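Long-range contacts in oxygen-independent coproporphyrinogen III oxidase (Escherichia coli, PDB 1OLT), which uses S-adenosylmethionine and a [4Fe-4S] cluster to decarboxylate two propionates of coproporphyrinogen III oxidatively, giving the vinyl groups of protoporphyrinogen IX in anaerobic haem biosynthesis: residues Leu210-Pro215 with Val239-His244; Gln179-Arg184 with Leu214-Pro219. All coordinates share one frame; numbering follows the deposited sequence.

Both contacts belong to the radical SAM core, and they share L214 and P215, where the chain leaves strand 207-212. Contact 1 lies deeper: 210-215 pairs with 239-244 in the parallel sheet, backbone hydrogen bonds hold the two together, and the adenine lies on one face. Contact 2 is further from the middle of the chain and much smaller. There the turn after the strand leans on the end of helix 176-182 through aliphatic carbons, grading from a buried flank to an exposed one. Q217 ties them, its NE2 bonding I211 O. The same SAM touches both, at the adenine in contact 1 and the carboxylate in contact 2.

Contact 1: Leu210-Pro215 with Val239-His244; sequences LIYGLP and VFNYAH. With SAM (S-adenosylmethionine), chain C.
L210, I211 and Y212 run parallel to V239, F240 and N241 as neighbouring strands: F240 N bonds to L210 O (2.9 Å), Y212 N to F240 O, and, just past the strand, Y242 N to Y212 O (2.8 Å). On the face turned to helix 219-232, the Y212 ring lies over N241, whose CA makes a CH-pi contact 4.0 Å from the ring centroid; Y212 CD1 meets V239 CG1 at 3.8 Å. An alanine at Y212 would probably leave N241 CA and V239 CG1 without the ring that packs on them and open a gap toward F222. I211, on the other face, touches Y242 CB with its CG2; past the strand ends, L214 CD2 makes a CH-pi contact over one face of the Y242 ring, offset toward the rim, 4.2 Å from its centroid. Y242 OH and H244 ND1 share a hydrogen bond. Beside this ring the backbone of A243 hydrogen-bonds the adenine edge: its N bonds to SAM N1 (3.1 Å) and its O accepts from SAM N6. I211 and F240 both touch the ribose O2'. This is a beta-alpha-beta crossover of the radical SAM partial TIM barrel, with S-adenosylmethionine bound at the C-terminal ends of its parallel strands.

Contact 2: Gln179-Arg184 with Leu214-Pro219; sequences QRLVNR and LPKQTP. With SAM (S-adenosylmethionine), chain C.
V182 and L181, in the last turn of helix 176-182, rest on P215 and K216, the two central residues of a type II beta turn that runs from L214 to Q217 and leads into helix 219-232. The contact sets the turn between strand 207-212 and helix 219-232 of the radical SAM core against the C-terminal end of helix 176-182. Its tight part is the buried flank. V182 CG1 reaches the rim of the P215 ring, 3.8 Å from CG, with CD almost as near, and L181 CB meets the same CG at 4.0 Å. V182 CG1 points this way because it is anti to the carbonyl carbon (chi1 -56°). L214 CD2 lies deeper and only grazes V182 CG1 at 4.4 Å; L214 also packs on V178 and F68.

The solvent flank is looser. L181 CD1 comes to the base of K216, near CB and CG, but the modelled approach to CG is closer than carbons normally come and its detail is doubtful. Beyond CG the lysine bends at chi2 and its amino end turns off from L181, so only the aliphatic root of this exposed side chain shares in the contact.

Each partner is stiffened from within. In the turn, Q217 N bonds to L214 O (3.1 Å), and Q217 OE1 accepts from L214 N, which stands above the plane of the side-chain carbonyl. The helix closes in a Schellman motif with positive phi at N183, and Q179 O takes V182 N and R184 N from opposite faces of its plane. The chain then delivers R184 to the bound SAM whose adenine meets A243. The arginine's extended side chain ends in two nearly straight hydrogen bonds to the carboxylate: NH1 to SAM O at 2.9 Å and NH2 to SAM OXT at 2.9 Å.

Contact 1: Leu210-Pro215 with Val239-His244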
ATOM      1  N   LEU A 210     -12.191  -1.101   2.459  1.00 11.65           N
ATOM      2  CA  LEU A 210     -13.152  -2.066   2.838  1.00 12.66           C
ATOM      3  C   LEU A 210     -12.432  -3.417   2.982  1.00 13.17           C
ATOM      4  O   LEU A 210     -11.387  -3.642   2.356  1.00 13.77           O
ATOM      5  CB  LEU A 210     -14.295  -2.193   1.844  1.00 13.05           C
ATOM      6  CG  LEU A 210     -15.123  -0.945   1.582  1.00 12.48           C
ATOM      7  CD1 LEU A 210     -16.095  -1.162   0.366  1.00 10.37           C
ATOM      8  CD2 LEU A 210     -15.864  -0.630   2.814  1.00 13.37           C
ATOM      9  N   ILE A 211     -12.977  -4.286   3.828  1.00 12.80           N
ATOM     10  CA  ILE A 211     -12.492  -5.671   3.936  1.00 12.32           C
ATOM     11  C   ILE A 211     -13.625  -6.660   3.763  1.00 12.57           C
ATOM     12  O   ILE A 211     -14.706  -6.519   4.376  1.00 13.10           O
ATOM     13  CB  ILE A 211     -11.798  -5.938   5.274  1.00 13.23           C
ATOM     14  CG1 ILE A 211     -10.711  -4.917   5.568  1.00 12.11           C
ATOM     15  CG2 ILE A 211     -11.276  -7.356   5.337  1.00 11.31           C
ATOM     16  CD1 ILE A 211     -10.167  -5.033   7.040  1.00 14.21           C
ATOM     17  N   TYR A 212     -13.390  -7.673   2.908  1.00 12.30           N
ATOM     18  CA  TYR A 212     -14.344  -8.790   2.732  1.00 12.54           C
ATOM     19  C   TYR A 212     -13.729 -10.066   3.315  1.00 11.96           C
ATOM     20  O   TYR A 212     -12.522 -10.264   3.283  1.00 11.38           O
ATOM     21  CB  TYR A 212     -14.816  -8.958   1.270  1.00 13.16           C
ATOM     22  CG  TYR A 212     -13.821  -9.555   0.318  1.00 13.57           C
ATOM     23  CD1 TYR A 212     -12.884  -8.781  -0.279  1.00 12.78           C
ATOM     24  CD2 TYR A 212     -13.834 -10.921   0.036  1.00 16.80           C
ATOM     25  CE1 TYR A 212     -11.978  -9.305  -1.136  1.00 13.75           C
ATOM     26  CE2 TYR A 212     -12.916 -11.469  -0.860  1.00 17.33           C
ATOM     27  CZ  TYR A 212     -11.974 -10.646  -1.393  1.00 14.35           C
ATOM     28  OH  TYR A 212     -11.055 -11.141  -2.262  1.00 24.33           O
ATOM     29  N   GLY A 213     -14.558 -10.903   3.886  1.00 12.04           N
ATOM     30  CA  GLY A 213     -14.097 -12.078   4.658  1.00 12.05           C
ATOM     31  C   GLY A 213     -14.123 -11.931   6.189  1.00 12.12           C
ATOM     32  O   GLY A 213     -13.643 -12.779   6.912  1.00 11.29           O
ATOM     33  N   LEU A 214     -14.656 -10.819   6.674  1.00 12.93           N
ATOM     34  CA  LEU A 214     -14.796 -10.581   8.105  1.00 12.08           C
ATOM     35  C   LEU A 214     -15.920 -11.426   8.663  1.00 12.88           C
ATOM     36  O   LEU A 214     -16.799 -11.832   7.916  1.00 12.60           O
ATOM     37  CB  LEU A 214     -15.070  -9.098   8.345  1.00 11.98           C
ATOM     38  CG  LEU A 214     -13.973  -8.109   8.058  1.00 12.50           C
ATOM     39  CD1 LEU A 214     -14.401  -6.688   8.283  1.00 14.61           C
ATOM     40  CD2 LEU A 214     -12.665  -8.356   8.872  1.00 14.08           C
ATOM     41  N   PRO A 215     -15.937 -11.661  10.000  1.00 13.56           N
ATOM     42  CA  PRO A 215     -16.962 -12.479  10.624  1.00 14.03           C
ATOM     43  C   PRO A 215     -18.340 -11.990  10.350  1.00 14.57           C
ATOM     44  O   PRO A 215     -18.647 -10.833  10.410  1.00 14.45           O
ATOM     45  CB  PRO A 215     -16.634 -12.419  12.122  1.00 14.16           C
ATOM     46  CG  PRO A 215     -15.770 -11.281  12.271  1.00 15.35           C
ATOM     47  CD  PRO A 215     -14.960 -11.142  10.990  1.00 14.63           C
ATOM     48  N   VAL A 239     -10.414  -2.806  -1.562  1.00 11.89           N
ATOM     49  CA  VAL A 239     -11.258  -3.865  -1.015  1.00 12.28           C
ATOM     50  C   VAL A 239     -10.353  -5.084  -0.772  1.00 12.57           C
ATOM     51  O   VAL A 239     -10.001  -5.807  -1.710  1.00 12.29           O
ATOM     52  CB  VAL A 239     -12.343  -4.178  -1.973  1.00 12.22           C
ATOM     53  CG1 VAL A 239     -13.371  -5.177  -1.335  1.00 14.93           C
ATOM     54  CG2 VAL A 239     -13.077  -2.894  -2.360  1.00 12.29           C
ATOM     55  N   PHE A 240      -9.912  -5.240   0.468  1.00 11.58           N
ATOM     56  CA  PHE A 240      -8.940  -6.266   0.844  1.00 11.98           C
ATOM     57  C   PHE A 240      -9.611  -7.527   1.253  1.00 12.10           C
ATOM     58  O   PHE A 240     -10.666  -7.534   1.907  1.00 12.77           O
ATOM     59  CB  PHE A 240      -8.097  -5.755   2.028  1.00 12.37           C
ATOM     60  CG  PHE A 240      -7.389  -4.465   1.728  1.00 14.83           C
ATOM     61  CD1 PHE A 240      -6.408  -4.422   0.747  1.00 17.61           C
ATOM     62  CD2 PHE A 240      -7.686  -3.316   2.409  1.00 15.95           C
ATOM     63  CE1 PHE A 240      -5.702  -3.238   0.461  1.00 16.99           C
ATOM     64  CE2 PHE A 240      -6.974  -2.104   2.139  1.00 16.69           C
ATOM     65  CZ  PHE A 240      -6.001  -2.075   1.148  1.00 18.75           C
ATOM     66  N   ASN A 241      -9.020  -8.609   0.873  1.00 11.91           N
ATOM     67  CA  ASN A 241      -9.421  -9.919   1.348  1.00 14.08           C
ATOM     68  C   ASN A 241      -8.891 -10.072   2.815  1.00 12.87           C
ATOM     69  O   ASN A 241      -7.716  -9.837   3.076  1.00 13.11           O
ATOM     70  CB  ASN A 241      -8.788 -11.010   0.467  1.00 14.59           C
ATOM     71  CG  ASN A 241      -9.136 -12.414   0.952  1.00 19.30           C
ATOM     72  OD1 ASN A 241     -10.271 -12.707   1.242  1.00 27.73           O
ATOM     73  ND2 ASN A 241      -8.176 -13.232   1.068  1.00 26.43           N
ATOM     74  N   TYR A 242      -9.739 -10.482   3.747  1.00 11.43           N
ATOM     75  CA  TYR A 242      -9.283 -10.562   5.154  1.00 11.50           C
ATOM     76  C   TYR A 242      -8.192 -11.609   5.280  1.00 11.96           C
ATOM     77  O   TYR A 242      -8.402 -12.759   4.999  1.00  9.47           O
ATOM     78  CB  TYR A 242     -10.466 -10.859   6.086  1.00 12.53           C
ATOM     79  CG  TYR A 242     -10.073 -11.090   7.517  1.00 12.70           C
ATOM     80  CD1 TYR A 242      -9.209 -10.227   8.171  1.00 11.87           C
ATOM     81  CD2 TYR A 242     -10.524 -12.206   8.189  1.00 14.30           C
ATOM     82  CE1 TYR A 242      -8.856 -10.460   9.500  1.00 14.64           C
ATOM     83  CE2 TYR A 242     -10.133 -12.478   9.463  1.00 13.61           C
ATOM     84  CZ  TYR A 242      -9.320 -11.573  10.134  1.00 13.40           C
ATOM     85  OH  TYR A 242      -8.922 -11.884  11.401  1.00 14.17           O
ATOM     86  N   ALA A 243      -7.037 -11.207   5.778  1.00 12.92           N
ATOM     87  CA  ALA A 243      -5.967 -12.165   6.077  1.00 14.27           C
ATOM     88  C   ALA A 243      -6.004 -12.508   7.573  1.00 13.35           C
ATOM     89  O   ALA A 243      -5.751 -11.630   8.435  1.00 13.26           O
ATOM     90  CB  ALA A 243      -4.623 -11.552   5.755  1.00 15.18           C
ATOM     91  N   HIS A 244      -6.308 -13.749   7.859  1.00 12.95           N
ATOM     92  CA  HIS A 244      -6.591 -14.220   9.223  1.00 12.75           C
ATOM     93  C   HIS A 244      -5.422 -15.096   9.652  1.00 12.49           C
ATOM     94  O   HIS A 244      -5.197 -16.140   9.057  1.00 13.29           O
ATOM     95  CB  HIS A 244      -7.862 -15.052   9.224  1.00 12.98           C
ATOM     96  CG  HIS A 244      -8.328 -15.465  10.604  1.00 14.31           C
ATOM     97  ND1 HIS A 244      -8.678 -14.558  11.577  1.00 12.83           N
ATOM     98  CD2 HIS A 244      -8.542 -16.692  11.135  1.00 16.10           C
ATOM     99  CE1 HIS A 244      -9.056 -15.213  12.660  1.00 17.13           C
ATOM    100  NE2 HIS A 244      -8.975 -16.510  12.417  1.00 17.11           N
TER
HETATM  101  N   SAM C 501      -5.731   3.369  11.041  1.00 18.66           N
HETATM  102  CA  SAM C 501      -6.671   3.877  10.051  1.00 18.10           C
HETATM  103  C   SAM C 501      -8.010   3.130  10.014  1.00 19.26           C
HETATM  104  O   SAM C 501      -8.080   1.957  10.520  1.00 18.76           O
HETATM  105  OXT SAM C 501      -8.935   3.768   9.554  1.00 17.52           O
HETATM  106  CB  SAM C 501      -5.978   3.720   8.684  1.00 19.99           C
HETATM  107  CG  SAM C 501      -6.070   2.444   7.892  0.60 20.95           C
HETATM  108  SD  SAM C 501      -5.164   1.059   8.532  0.60 19.90           S
HETATM  109  CE  SAM C 501      -3.482   1.659   8.740  0.60 22.10           C
HETATM  110  C5' SAM C 501      -4.727   0.151   6.951  0.60 21.76           C
HETATM  111  C4' SAM C 501      -5.763  -0.849   6.325  1.00 20.01           C
HETATM  112  O4' SAM C 501      -5.348  -2.209   6.362  1.00 22.97           O
HETATM  113  C3' SAM C 501      -7.084  -0.889   7.056  1.00 21.30           C
HETATM  114  O3' SAM C 501      -7.904   0.263   6.833  1.00 21.66           O
HETATM  115  C2' SAM C 501      -7.687  -2.232   6.622  1.00 19.23           C
HETATM  116  O2' SAM C 501      -8.553  -2.064   5.500  1.00 19.09           O
HETATM  117  C1' SAM C 501      -6.482  -3.031   6.189  1.00 18.71           C
HETATM  118  N9  SAM C 501      -6.268  -4.235   6.966  1.00 19.12           N
HETATM  119  C8  SAM C 501      -5.757  -4.261   8.238  1.00 17.55           C
HETATM  120  N7  SAM C 501      -5.664  -5.525   8.641  1.00 16.68           N
HETATM  121  C5  SAM C 501      -6.097  -6.319   7.611  1.00 19.03           C
HETATM  122  C6  SAM C 501      -6.215  -7.712   7.461  1.00 20.30           C
HETATM  123  N6  SAM C 501      -5.863  -8.578   8.411  1.00 16.44           N
HETATM  124  N1  SAM C 501      -6.700  -8.189   6.276  1.00 19.15           N
HETATM  125  C2  SAM C 501      -7.074  -7.305   5.258  1.00 21.62           C
HETATM  126  N3  SAM C 501      -6.954  -5.964   5.393  1.00 18.02           N
HETATM  127  C4  SAM C 501      -6.481  -5.490   6.564  1.00 18.27           C

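Contact 2: Gln179-Arg184 with Leu214-Pro219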
ATOM      1  N   GLN A 179     -19.135  -4.851  12.649  1.00 13.84           N
ATOM      2  CA  GLN A 179     -18.394  -3.839  13.446  1.00 13.23           C
ATOM      3  C   GLN A 179     -18.253  -4.285  14.894  1.00 12.82           C
ATOM      4  O   GLN A 179     -17.165  -4.197  15.466  1.00 13.14           O
ATOM      5  CB  GLN A 179     -19.054  -2.466  13.392  1.00 14.10           C
ATOM      6  CG  GLN A 179     -18.975  -1.813  12.019  1.00 14.32           C
ATOM      7  CD  GLN A 179     -19.601  -0.440  11.977  1.00 15.40           C
ATOM      8  OE1 GLN A 179     -20.061   0.080  13.006  1.00 14.05           O
ATOM      9  NE2 GLN A 179     -19.542   0.196  10.787  1.00 11.69           N
ATOM     10  N   ARG A 180     -19.337  -4.781  15.465  0.80 12.89           N
ATOM     11  CA  ARG A 180     -19.308  -5.200  16.845  0.80 13.69           C
ATOM     12  C   ARG A 180     -18.359  -6.379  17.034  0.80 14.11           C
ATOM     13  O   ARG A 180     -17.563  -6.377  17.992  0.80 14.44           O
ATOM     14  CB  ARG A 180     -20.683  -5.562  17.311  0.80 14.24           C
ATOM     15  CG  ARG A 180     -20.792  -6.070  18.709  0.80 14.81           C
ATOM     16  CD  ARG A 180     -22.221  -5.939  19.197  0.80 18.59           C
ATOM     17  NE  ARG A 180     -22.534  -4.498  19.449  0.80 16.99           N
ATOM     18  CZ  ARG A 180     -23.529  -4.098  20.173  0.80 17.00           C
ATOM     19  NH1 ARG A 180     -24.378  -4.999  20.821  0.80 16.95           N
ATOM     20  NH2 ARG A 180     -23.683  -2.811  20.284  0.80 15.61           N
ATOM     21  N   LEU A 181     -18.424  -7.358  16.132  1.00 13.50           N
ATOM     22  CA  LEU A 181     -17.529  -8.539  16.194  1.00 14.05           C
ATOM     23  C   LEU A 181     -16.035  -8.250  16.013  1.00 13.62           C
ATOM     24  O   LEU A 181     -15.195  -9.029  16.456  1.00 13.80           O
ATOM     25  CB  LEU A 181     -17.965  -9.606  15.209  1.00 14.18           C
ATOM     26  CG  LEU A 181     -19.325 -10.168  15.526  1.00 16.40           C
ATOM     27  CD1 LEU A 181     -19.772 -10.966  14.326  1.00 19.32           C
ATOM     28  CD2 LEU A 181     -19.391 -11.074  16.804  1.00 19.17           C
ATOM     29  N   VAL A 182     -15.680  -7.124  15.409  1.00 13.20           N
ATOM     30  CA  VAL A 182     -14.298  -6.770  15.227  1.00 11.95           C
ATOM     31  C   VAL A 182     -13.907  -5.534  16.003  1.00 13.11           C
ATOM     32  O   VAL A 182     -12.788  -5.032  15.831  1.00 11.60           O
ATOM     33  CB  VAL A 182     -13.904  -6.615  13.726  1.00 13.23           C
ATOM     34  CG1 VAL A 182     -14.217  -7.860  12.944  1.00 14.79           C
ATOM     35  CG2 VAL A 182     -14.592  -5.388  13.048  1.00 15.04           C
ATOM     36  N   ASN A 183     -14.777  -5.069  16.913  1.00 12.56           N
ATOM     37  CA  ASN A 183     -14.475  -3.912  17.747  1.00 12.28           C
ATOM     38  C   ASN A 183     -14.183  -2.670  16.966  1.00 11.87           C
ATOM     39  O   ASN A 183     -13.249  -1.928  17.307  1.00 12.05           O
ATOM     40  CB  ASN A 183     -13.306  -4.218  18.736  1.00 11.50           C
ATOM     41  CG  ASN A 183     -13.229  -3.231  19.859  1.00 12.30           C
ATOM     42  OD1 ASN A 183     -14.280  -2.611  20.267  1.00 13.42           O
ATOM     43  ND2 ASN A 183     -11.978  -3.049  20.431  1.00 10.11           N
ATOM     44  N   ARG A 184     -14.979  -2.421  15.907  1.00 12.97           N
ATOM     45  CA  ARG A 184     -14.832  -1.227  15.116  1.00 13.58           C
ATOM     46  C   ARG A 184     -16.191  -0.521  14.909  1.00 14.57           C
ATOM     47  O   ARG A 184     -16.565  -0.129  13.808  1.00 13.15           O
ATOM     48  CB  ARG A 184     -14.160  -1.462  13.766  1.00 14.34           C
ATOM     49  CG  ARG A 184     -13.541  -0.099  13.217  1.00 15.54           C
ATOM     50  CD  ARG A 184     -13.207  -0.228  11.901  1.00 17.07           C
ATOM     51  NE  ARG A 184     -12.837   1.011  11.277  1.00 17.23           N
ATOM     52  CZ  ARG A 184     -11.608   1.423  10.999  1.00 16.94           C
ATOM     53  NH1 ARG A 184     -10.529   0.750  11.396  1.00 14.70           N
ATOM     54  NH2 ARG A 184     -11.480   2.551  10.300  1.00 15.87           N
ATOM     55  N   LEU A 214     -14.656 -10.819   6.674  1.00 12.93           N
ATOM     56  CA  LEU A 214     -14.796 -10.581   8.105  1.00 12.08           C
ATOM     57  C   LEU A 214     -15.920 -11.426   8.663  1.00 12.88           C
ATOM     58  O   LEU A 214     -16.799 -11.832   7.916  1.00 12.60           O
ATOM     59  CB  LEU A 214     -15.070  -9.098   8.345  1.00 11.98           C
ATOM     60  CG  LEU A 214     -13.973  -8.109   8.058  1.00 12.50           C
ATOM     61  CD1 LEU A 214     -14.401  -6.688   8.283  1.00 14.61           C
ATOM     62  CD2 LEU A 214     -12.665  -8.356   8.872  1.00 14.08           C
ATOM     63  N   PRO A 215     -15.937 -11.661  10.000  1.00 13.56           N
ATOM     64  CA  PRO A 215     -16.962 -12.479  10.624  1.00 14.03           C
ATOM     65  C   PRO A 215     -18.340 -11.990  10.350  1.00 14.57           C
ATOM     66  O   PRO A 215     -18.647 -10.833  10.410  1.00 14.45           O
ATOM     67  CB  PRO A 215     -16.634 -12.419  12.122  1.00 14.16           C
ATOM     68  CG  PRO A 215     -15.770 -11.281  12.271  1.00 15.35           C
ATOM     69  CD  PRO A 215     -14.960 -11.142  10.990  1.00 14.63           C
ATOM     70  N   LYS A 216     -19.176 -12.941  10.033  1.00 16.53           N
ATOM     71  CA  LYS A 216     -20.597 -12.761   9.735  1.00 18.13           C
ATOM     72  C   LYS A 216     -20.911 -12.045   8.417  1.00 18.25           C
ATOM     73  O   LYS A 216     -22.070 -11.868   8.109  1.00 18.68           O
ATOM     74  CB  LYS A 216     -21.381 -12.107  10.908  1.00 18.68           C
ATOM     75  CG  LYS A 216     -21.374 -12.938  12.206  1.00 22.08           C
ATOM     76  CD  LYS A 216     -22.168 -14.242  11.997  1.00 27.33           C
ATOM     77  CE  LYS A 216     -22.625 -14.862  13.326  1.00 30.98           C
ATOM     78  NZ  LYS A 216     -23.637 -15.915  13.005  1.00 33.68           N
ATOM     79  N   GLN A 217     -19.924 -11.700   7.598  1.00 17.09           N
ATOM     80  CA  GLN A 217     -20.235 -11.134   6.257  1.00 15.96           C
ATOM     81  C   GLN A 217     -20.738 -12.216   5.341  1.00 16.12           C
ATOM     82  O   GLN A 217     -20.216 -13.339   5.360  1.00 17.46           O
ATOM     83  CB  GLN A 217     -18.997 -10.533   5.604  1.00 15.02           C
ATOM     84  CG  GLN A 217     -18.557  -9.242   6.255  1.00 15.46           C
ATOM     85  CD  GLN A 217     -17.323  -8.670   5.546  1.00 16.26           C
ATOM     86  OE1 GLN A 217     -16.502  -9.457   4.959  1.00 18.09           O
ATOM     87  NE2 GLN A 217     -17.159  -7.361   5.581  1.00 12.82           N
ATOM     88  N   THR A 218     -21.727 -11.917   4.536  1.00 16.14           N
ATOM     89  CA  THR A 218     -22.189 -12.815   3.465  1.00 15.85           C
ATOM     90  C   THR A 218     -22.324 -12.018   2.156  1.00 15.54           C
ATOM     91  O   THR A 218     -22.214 -10.827   2.187  1.00 14.04           O
ATOM     92  CB  THR A 218     -23.598 -13.325   3.798  1.00 15.88           C
ATOM     93  OG1 THR A 218     -24.431 -12.188   3.910  1.00 15.48           O
ATOM     94  CG2 THR A 218     -23.720 -14.052   5.231  1.00 16.57           C
ATOM     95  N   PRO A 219     -22.533 -12.671   1.011  1.00 15.10           N
ATOM     96  CA  PRO A 219     -22.857 -11.958  -0.235  1.00 15.52           C
ATOM     97  C   PRO A 219     -23.926 -10.888  -0.054  1.00 16.07           C
ATOM     98  O   PRO A 219     -23.732  -9.730  -0.509  1.00 14.74           O
ATOM     99  CB  PRO A 219     -23.236 -13.103  -1.220  1.00 15.30           C
ATOM    100  CG  PRO A 219     -22.360 -14.236  -0.765  1.00 15.70           C
ATOM    101  CD  PRO A 219     -22.302 -14.097   0.773  1.00 15.19           C
TER
HETATM  102  N   SAM C 501      -5.731   3.369  11.041  1.00 18.66           N
HETATM  103  CA  SAM C 501      -6.671   3.877  10.051  1.00 18.10           C
HETATM  104  C   SAM C 501      -8.010   3.130  10.014  1.00 19.26           C
HETATM  105  O   SAM C 501      -8.080   1.957  10.520  1.00 18.76           O
HETATM  106  OXT SAM C 501      -8.935   3.768   9.554  1.00 17.52           O
HETATM  107  CB  SAM C 501      -5.978   3.720   8.684  1.00 19.99           C
HETATM  108  CG  SAM C 501      -6.070   2.444   7.892  0.60 20.95           C
HETATM  109  SD  SAM C 501      -5.164   1.059   8.532  0.60 19.90           S
HETATM  110  CE  SAM C 501      -3.482   1.659   8.740  0.60 22.10           C
HETATM  111  C5' SAM C 501      -4.727   0.151   6.951  0.60 21.76           C
HETATM  112  C4' SAM C 501      -5.763  -0.849   6.325  1.00 20.01           C
HETATM  113  O4' SAM C 501      -5.348  -2.209   6.362  1.00 22.97           O
HETATM  114  C3' SAM C 501      -7.084  -0.889   7.056  1.00 21.30           C
HETATM  115  O3' SAM C 501      -7.904   0.263   6.833  1.00 21.66           O
HETATM  116  C2' SAM C 501      -7.687  -2.232   6.622  1.00 19.23           C
HETATM  117  O2' SAM C 501      -8.553  -2.064   5.500  1.00 19.09           O
HETATM  118  C1' SAM C 501      -6.482  -3.031   6.189  1.00 18.71           C
HETATM  119  N9  SAM C 501      -6.268  -4.235   6.966  1.00 19.12           N
HETATM  120  C8  SAM C 501      -5.757  -4.261   8.238  1.00 17.55           C
HETATM  121  N7  SAM C 501      -5.664  -5.525   8.641  1.00 16.68           N
HETATM  122  C5  SAM C 501      -6.097  -6.319   7.611  1.00 19.03           C
HETATM  123  C6  SAM C 501      -6.215  -7.712   7.461  1.00 20.30           C
HETATM  124  N6  SAM C 501      -5.863  -8.578   8.411  1.00 16.44           N
HETATM  125  N1  SAM C 501      -6.700  -8.189   6.276  1.00 19.15           N
HETATM  126  C2  SAM C 501      -7.074  -7.305   5.258  1.00 21.62           C
HETATM  127  N3  SAM C 501      -6.954  -5.964   5.393  1.00 18.02           N
HETATM  128  C4  SAM C 501      -6.481  -5.490   6.564  1.00 18.27           C